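Local atomic coordinates of phosphate-specific transport system accessory protein PhoU homolog (Pseudomonas aeruginosa, PDB entry 4Q25), a protein that probably takes part in regulating phosphate uptake as a homodimeric negative regulator of the Pho regulon. Residues Val130-Ala144 / Leu198-Ala212. Residues are numbered along the deposited sequence; the frame is centred on the assembly and turned at random.
Sequences VRHIGSQVQKMVQEA and LRSLERIGDHARNIA
Within the PhoU helical bundle, helices 127-149 and 188-220 run side by side in the same direction, and Val137 of the first meets Leu201, Ile204 and Gly205 of the second where the backbones come close. The axes of segments 130-144 and 198-212 approach to 8.6 Å and cross at 19°. As modelled, Val137 CG1 lies against Leu201 O, Gly205 N and Ile204 CG2; its closeness to Ile204 CG2 (3.2 Å) is doubtful, because the other methyl of Val137 sits too near Ile133 O. Gly205 brings no side chain to this spot, and its CA lies 4.9 Å from that of Val137. One turn on, the Met140 chain bends at chi3 (67°) and brings its CE methyl to 3.3 Å from Gly205 O. Ala208 follows, its CB 3.8 Å from Met140 CB and also against Val141 CG2; Ala144 CB then rests 3.6 Å from Ala208 O. Toward the start of both segments the larger side chains take over: Leu201 CD1 packs 3.7 Å from Gly134 CA and against Val130 O, while Leu198 CD2 lies between Val130 CG2 and Ile133 CD1, at 3.8 Å from the former. Helix 84-120 touches Ile204 and Ile211, and helix 153-183 reaches Leu198 and Ile133. The seam is wholly apolar between side chains, with glycine and alanine where the backbones come closest. Both segments fall within the second PhoU domain, and helix 153-183 comes between their helices in sequence, in keeping with the helical bundle of the PhoU fold.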
loop_
_atom_site.group_PDB
_atom_site.type_symbol
_atom_site.label_atom_id
_atom_site.label_comp_id
_atom_site.label_asym_id
_atom_site.label_seq_id
_atom_site.Cartn_x
_atom_site.Cartn_y
_atom_site.Cartn_z
ATOM N N VAL A 130 9.626 -1.955 18.479
ATOM C CA VAL A 130 9.189 -0.838 17.659
ATOM C C VAL A 130 10.367 0.095 17.371
ATOM O O VAL A 130 10.605 0.463 16.240
ATOM C CB VAL A 130 8.063 -0.017 18.334
ATOM C CG1 VAL A 130 7.884 1.326 17.634
ATOM C CG2 VAL A 130 6.769 -0.792 18.302
ATOM N N ARG A 131 11.088 0.488 18.400
ATOM C CA ARG A 131 12.232 1.381 18.232
ATOM C C ARG A 131 13.296 0.767 17.331
ATOM O O ARG A 131 13.845 1.433 16.490
ATOM C CB ARG A 131 12.835 1.744 19.590
ATOM C CG ARG A 131 14.192 2.440 19.550
ATOM C CD ARG A 131 14.118 3.791 18.888
ATOM N NE ARG A 131 13.566 4.790 19.796
ATOM C CZ ARG A 131 13.045 5.960 19.449
ATOM N NH1 ARG A 131 12.958 6.329 18.183
ATOM N NH2 ARG A 131 12.609 6.763 20.398
ATOM N N HIS A 132 13.566 -0.510 17.511
ATOM C CA HIS A 132 14.583 -1.192 16.738
ATOM C C HIS A 132 14.241 -1.316 15.256
ATOM O O HIS A 132 15.052 -0.972 14.389
ATOM C CB HIS A 132 14.819 -2.577 17.325
ATOM C CG HIS A 132 15.771 -3.401 16.534
ATOM N ND1 HIS A 132 17.005 -2.924 16.144
ATOM C CD2 HIS A 132 15.682 -4.664 16.053
ATOM C CE1 HIS A 132 17.635 -3.859 15.456
ATOM N NE2 HIS A 132 16.851 -4.919 15.374
ATOM N N ILE A 133 13.050 -1.818 14.965
ATOM C CA ILE A 133 12.581 -1.943 13.585
ATOM C C ILE A 133 12.408 -0.563 12.945
ATOM O O ILE A 133 12.793 -0.325 11.796
ATOM C CB ILE A 133 11.298 -2.788 13.553
ATOM C CG1 ILE A 133 11.648 -4.216 13.940
ATOM C CG2 ILE A 133 10.636 -2.730 12.194
ATOM C CD1 ILE A 133 10.505 -5.188 13.951
ATOM N N GLY A 134 11.895 0.382 13.719
ATOM C CA GLY A 134 11.685 1.731 13.217
ATOM C C GLY A 134 12.962 2.442 12.804
ATOM O O GLY A 134 12.988 3.213 11.825
ATOM N N SER A 135 14.028 2.230 13.565
ATOM C CA SER A 135 15.267 2.945 13.282
ATOM C C SER A 135 15.939 2.328 12.066
ATOM O O SER A 135 16.559 3.017 11.274
ATOM C CB SER A 135 16.210 2.951 14.483
ATOM O OG SER A 135 16.503 1.631 14.843
ATOM N N GLN A 136 15.784 1.027 11.920
ATOM C CA GLN A 136 16.314 0.329 10.769
ATOM C C GLN A 136 15.625 0.747 9.479
ATOM O O GLN A 136 16.257 1.089 8.490
ATOM C CB GLN A 136 16.135 -1.149 10.962
ATOM C CG GLN A 136 17.146 -1.762 11.926
ATOM C CD GLN A 136 16.809 -3.197 12.252
ATOM O OE1 GLN A 136 17.684 -4.039 12.305
ATOM N NE2 GLN A 136 15.540 -3.486 12.448
ATOM N N VAL A 137 14.309 0.740 9.524
ATOM C CA VAL A 137 13.482 1.029 8.364
ATOM C C VAL A 137 13.605 2.512 7.959
ATOM O O VAL A 137 13.543 2.857 6.792
ATOM C CB VAL A 137 12.059 0.600 8.742
ATOM C CG1 VAL A 137 11.043 0.946 7.678
ATOM C CG2 VAL A 137 12.022 -0.819 9.311
ATOM N N GLN A 138 13.813 3.383 8.930
ATOM C CA GLN A 138 14.120 4.768 8.645
ATOM C C GLN A 138 15.468 4.849 7.937
ATOM O O GLN A 138 15.620 5.658 7.020
ATOM C CB GLN A 138 14.155 5.589 9.921
ATOM C CG GLN A 138 14.425 7.095 9.728
ATOM C CD GLN A 138 14.392 7.841 11.055
ATOM O OE1 GLN A 138 13.557 7.556 11.907
ATOM N NE2 GLN A 138 15.322 8.777 11.259
ATOM N N LYS A 139 16.434 4.024 8.363
ATOM C CA LYS A 139 17.740 3.970 7.709
ATOM C C LYS A 139 17.609 3.501 6.268
ATOM O O LYS A 139 18.108 4.131 5.372
ATOM C CB LYS A 139 18.768 3.099 8.450
ATOM C CG LYS A 139 20.207 3.480 8.048
ATOM C CD LYS A 139 21.291 2.615 8.687
ATOM C CE LYS A 139 22.698 3.224 8.499
ATOM N NZ LYS A 139 23.664 2.888 9.603
ATOM N N MET A 140 16.916 2.403 6.066
ATOM C CA MET A 140 16.562 1.939 4.719
ATOM C C MET A 140 15.999 3.048 3.829
ATOM O O MET A 140 16.333 3.108 2.651
ATOM C CB MET A 140 15.557 0.805 4.790
ATOM C CG MET A 140 16.140 -0.474 5.358
ATOM S SD MET A 140 14.941 -1.791 5.497
ATOM C CE MET A 140 14.598 -2.143 3.788
ATOM N N VAL A 141 15.176 3.934 4.383
ATOM C CA VAL A 141 14.642 5.044 3.605
ATOM C C VAL A 141 15.730 6.049 3.231
ATOM O O VAL A 141 15.844 6.377 2.060
ATOM C CB VAL A 141 13.490 5.771 4.332
ATOM C CG1 VAL A 141 13.144 7.087 3.644
ATOM C CG2 VAL A 141 12.267 4.893 4.377
ATOM N N GLN A 142 16.504 6.537 4.211
ATOM C CA GLN A 142 17.671 7.409 3.959
ATOM C C GLN A 142 18.559 6.818 2.861
ATOM O O GLN A 142 18.932 7.500 1.929
ATOM C CB GLN A 142 18.586 7.602 5.173
ATOM C CG GLN A 142 17.958 7.769 6.553
ATOM C CD GLN A 142 19.015 7.933 7.664
ATOM O OE1 GLN A 142 20.174 8.284 7.375
ATOM N NE2 GLN A 142 18.623 7.665 8.942
ATOM N N GLU A 143 18.862 5.536 2.976
ATOM C CA GLU A 143 19.820 4.881 2.091
ATOM C C GLU A 143 19.279 4.766 0.671
ATOM O O GLU A 143 19.994 5.062 -0.296
ATOM C CB GLU A 143 20.237 3.498 2.640
ATOM C CG GLU A 143 21.211 3.601 3.828
ATOM C CD GLU A 143 21.653 2.256 4.399
ATOM O OE1 GLU A 143 20.874 1.295 4.439
ATOM O OE2 GLU A 143 22.795 2.158 4.847
ATOM N N ALA A 144 18.029 4.348 0.538
ATOM C CA ALA A 144 17.392 4.318 -0.771
ATOM C C ALA A 144 17.413 5.713 -1.424
ATOM O O ALA A 144 17.673 5.823 -2.612
ATOM C CB ALA A 144 15.981 3.807 -0.656
ATOM N N LEU A 198 4.092 -1.896 14.238
ATOM C CA LEU A 198 5.144 -2.754 13.646
ATOM C C LEU A 198 4.859 -3.158 12.197
ATOM O O LEU A 198 5.767 -3.165 11.382
ATOM C CB LEU A 198 5.360 -4.030 14.472
ATOM C CG LEU A 198 6.035 -3.815 15.822
ATOM C CD1 LEU A 198 5.914 -5.043 16.672
ATOM C CD2 LEU A 198 7.497 -3.476 15.669
ATOM N N ARG A 199 3.609 -3.465 11.875
ATOM C CA ARG A 199 3.224 -3.817 10.515
ATOM C C ARG A 199 3.411 -2.633 9.565
ATOM O O ARG A 199 3.940 -2.796 8.458
ATOM C CB ARG A 199 1.786 -4.343 10.497
ATOM C CG ARG A 199 1.199 -4.587 9.116
ATOM C CD ARG A 199 1.793 -5.834 8.492
ATOM N NE ARG A 199 1.706 -5.819 7.032
ATOM C CZ ARG A 199 2.236 -6.755 6.245
ATOM N NH1 ARG A 199 2.906 -7.782 6.765
ATOM N NH2 ARG A 199 2.094 -6.672 4.940
ATOM N N SER A 200 2.999 -1.445 9.988
ATOM C CA SER A 200 3.324 -0.216 9.264
ATOM C C SER A 200 4.848 0.039 9.118
ATOM O O SER A 200 5.318 0.507 8.092
ATOM C CB SER A 200 2.670 1.002 9.952
ATOM O OG SER A 200 1.235 0.969 9.883
ATOM N N LEU A 201 5.629 -0.214 10.156
ATOM C CA LEU A 201 7.083 -0.046 10.000
ATOM C C LEU A 201 7.663 -1.062 8.962
ATOM O O LEU A 201 8.509 -0.729 8.156
ATOM C CB LEU A 201 7.778 -0.149 11.363
ATOM C CG LEU A 201 7.473 1.008 12.322
ATOM C CD1 LEU A 201 8.100 0.770 13.689
ATOM C CD2 LEU A 201 7.951 2.331 11.754
ATOM N N GLU A 202 7.170 -2.282 8.974
ATOM C CA GLU A 202 7.584 -3.283 8.018
ATOM C C GLU A 202 7.254 -2.853 6.593
ATOM O O GLU A 202 8.053 -3.046 5.687
ATOM C CB GLU A 202 6.913 -4.620 8.307
ATOM C CG GLU A 202 7.396 -5.703 7.376
ATOM C CD GLU A 202 6.722 -7.043 7.565
ATOM O OE1 GLU A 202 7.349 -8.060 7.213
ATOM O OE2 GLU A 202 5.571 -7.087 8.034
ATOM N N ARG A 203 6.073 -2.274 6.403
ATOM C CA ARG A 203 5.687 -1.773 5.110
ATOM C C ARG A 203 6.557 -0.603 4.690
ATOM O O ARG A 203 6.913 -0.458 3.532
ATOM C CB ARG A 203 4.240 -1.338 5.126
ATOM C CG ARG A 203 3.222 -2.468 5.231
ATOM C CD ARG A 203 2.574 -2.717 3.896
ATOM N NE ARG A 203 3.451 -3.408 2.952
ATOM C CZ ARG A 203 3.404 -3.282 1.622
ATOM N NH1 ARG A 203 2.540 -2.444 1.011
ATOM N NH2 ARG A 203 4.266 -3.982 0.892
ATOM N N ILE A 204 6.897 0.259 5.626
ATOM C CA ILE A 204 7.823 1.331 5.291
ATOM C C ILE A 204 9.156 0.764 4.722
ATOM O O ILE A 204 9.692 1.285 3.762
ATOM C CB ILE A 204 8.029 2.239 6.485
ATOM C CG1 ILE A 204 6.742 3.036 6.712
ATOM C CG2 ILE A 204 9.207 3.187 6.271
ATOM C CD1 ILE A 204 6.729 3.812 8.005
ATOM N N GLY A 205 9.635 -0.323 5.301
ATOM C CA GLY A 205 10.818 -0.994 4.810
ATOM C C GLY A 205 10.598 -1.674 3.478
ATOM O O GLY A 205 11.489 -1.664 2.645
ATOM N N ASP A 206 9.430 -2.288 3.280
ATOM C CA ASP A 206 9.080 -2.825 1.959
ATOM C C ASP A 206 9.132 -1.730 0.893
ATOM O O ASP A 206 9.675 -1.964 -0.168
ATOM C CB ASP A 206 7.708 -3.479 1.964
ATOM C CG ASP A 206 7.649 -4.706 2.818
ATOM O OD1 ASP A 206 8.700 -5.154 3.351
ATOM O OD2 ASP A 206 6.516 -5.194 2.989
ATOM N N HIS A 207 8.620 -0.528 1.184
ATOM C CA HIS A 207 8.656 0.563 0.202
ATOM C C HIS A 207 10.060 1.174 -0.036
ATOM O O HIS A 207 10.381 1.631 -1.130
ATOM C CB HIS A 207 7.666 1.664 0.574
ATOM C CG HIS A 207 6.235 1.260 0.420
ATOM N ND1 HIS A 207 5.617 1.186 -0.804
ATOM C CD2 HIS A 207 5.293 0.947 1.342
ATOM C CE1 HIS A 207 4.361 0.818 -0.628
ATOM N NE2 HIS A 207 4.152 0.645 0.664
ATOM N N ALA A 208 10.879 1.219 0.992
ATOM C CA ALA A 208 12.264 1.616 0.814
ATOM C C ALA A 208 12.960 0.653 -0.137
ATOM O O ALA A 208 13.718 1.070 -0.990
ATOM C CB ALA A 208 12.993 1.623 2.146
ATOM N N ARG A 209 12.690 -0.630 0.033
ATOM C CA ARG A 209 13.201 -1.686 -0.819
ATOM C C ARG A 209 12.752 -1.496 -2.242
ATOM O O ARG A 209 13.567 -1.599 -3.142
ATOM C CB ARG A 209 12.759 -3.054 -0.305
ATOM C CG ARG A 209 13.204 -4.243 -1.125
ATOM C CD ARG A 209 12.048 -4.877 -1.876
ATOM N NE ARG A 209 11.321 -5.832 -1.047
ATOM C CZ ARG A 209 9.997 -5.843 -0.866
ATOM N NH1 ARG A 209 9.210 -4.945 -1.461
ATOM N NH2 ARG A 209 9.453 -6.769 -0.074
ATOM N N ASN A 210 11.465 -1.214 -2.450
ATOM C CA ASN A 210 10.967 -0.926 -3.810
ATOM C C ASN A 210 11.698 0.247 -4.460
ATOM O O ASN A 210 12.056 0.169 -5.632
ATOM C CB ASN A 210 9.475 -0.635 -3.845
ATOM C CG ASN A 210 8.633 -1.793 -3.351
ATOM O OD1 ASN A 210 9.056 -2.941 -3.365
ATOM N ND2 ASN A 210 7.424 -1.491 -2.925
ATOM N N ILE A 211 11.909 1.326 -3.713
ATOM C CA ILE A 211 12.598 2.488 -4.270
ATOM C C ILE A 211 14.048 2.158 -4.604
ATOM O O ILE A 211 14.617 2.739 -5.524
ATOM C CB ILE A 211 12.585 3.671 -3.314
ATOM C CG1 ILE A 211 11.159 4.176 -3.136
ATOM C CG2 ILE A 211 13.483 4.783 -3.828
ATOM C CD1 ILE A 211 11.005 5.082 -1.935
ATOM N N ALA A 212 14.632 1.235 -3.842
ATOM C CA ALA A 212 15.991 0.774 -4.099
ATOM C C ALA A 212 16.046 0.006 -5.418
ATOM O O ALA A 212 16.947 0.210 -6.232
ATOM C CB ALA A 212 16.496 -0.089 -2.945
#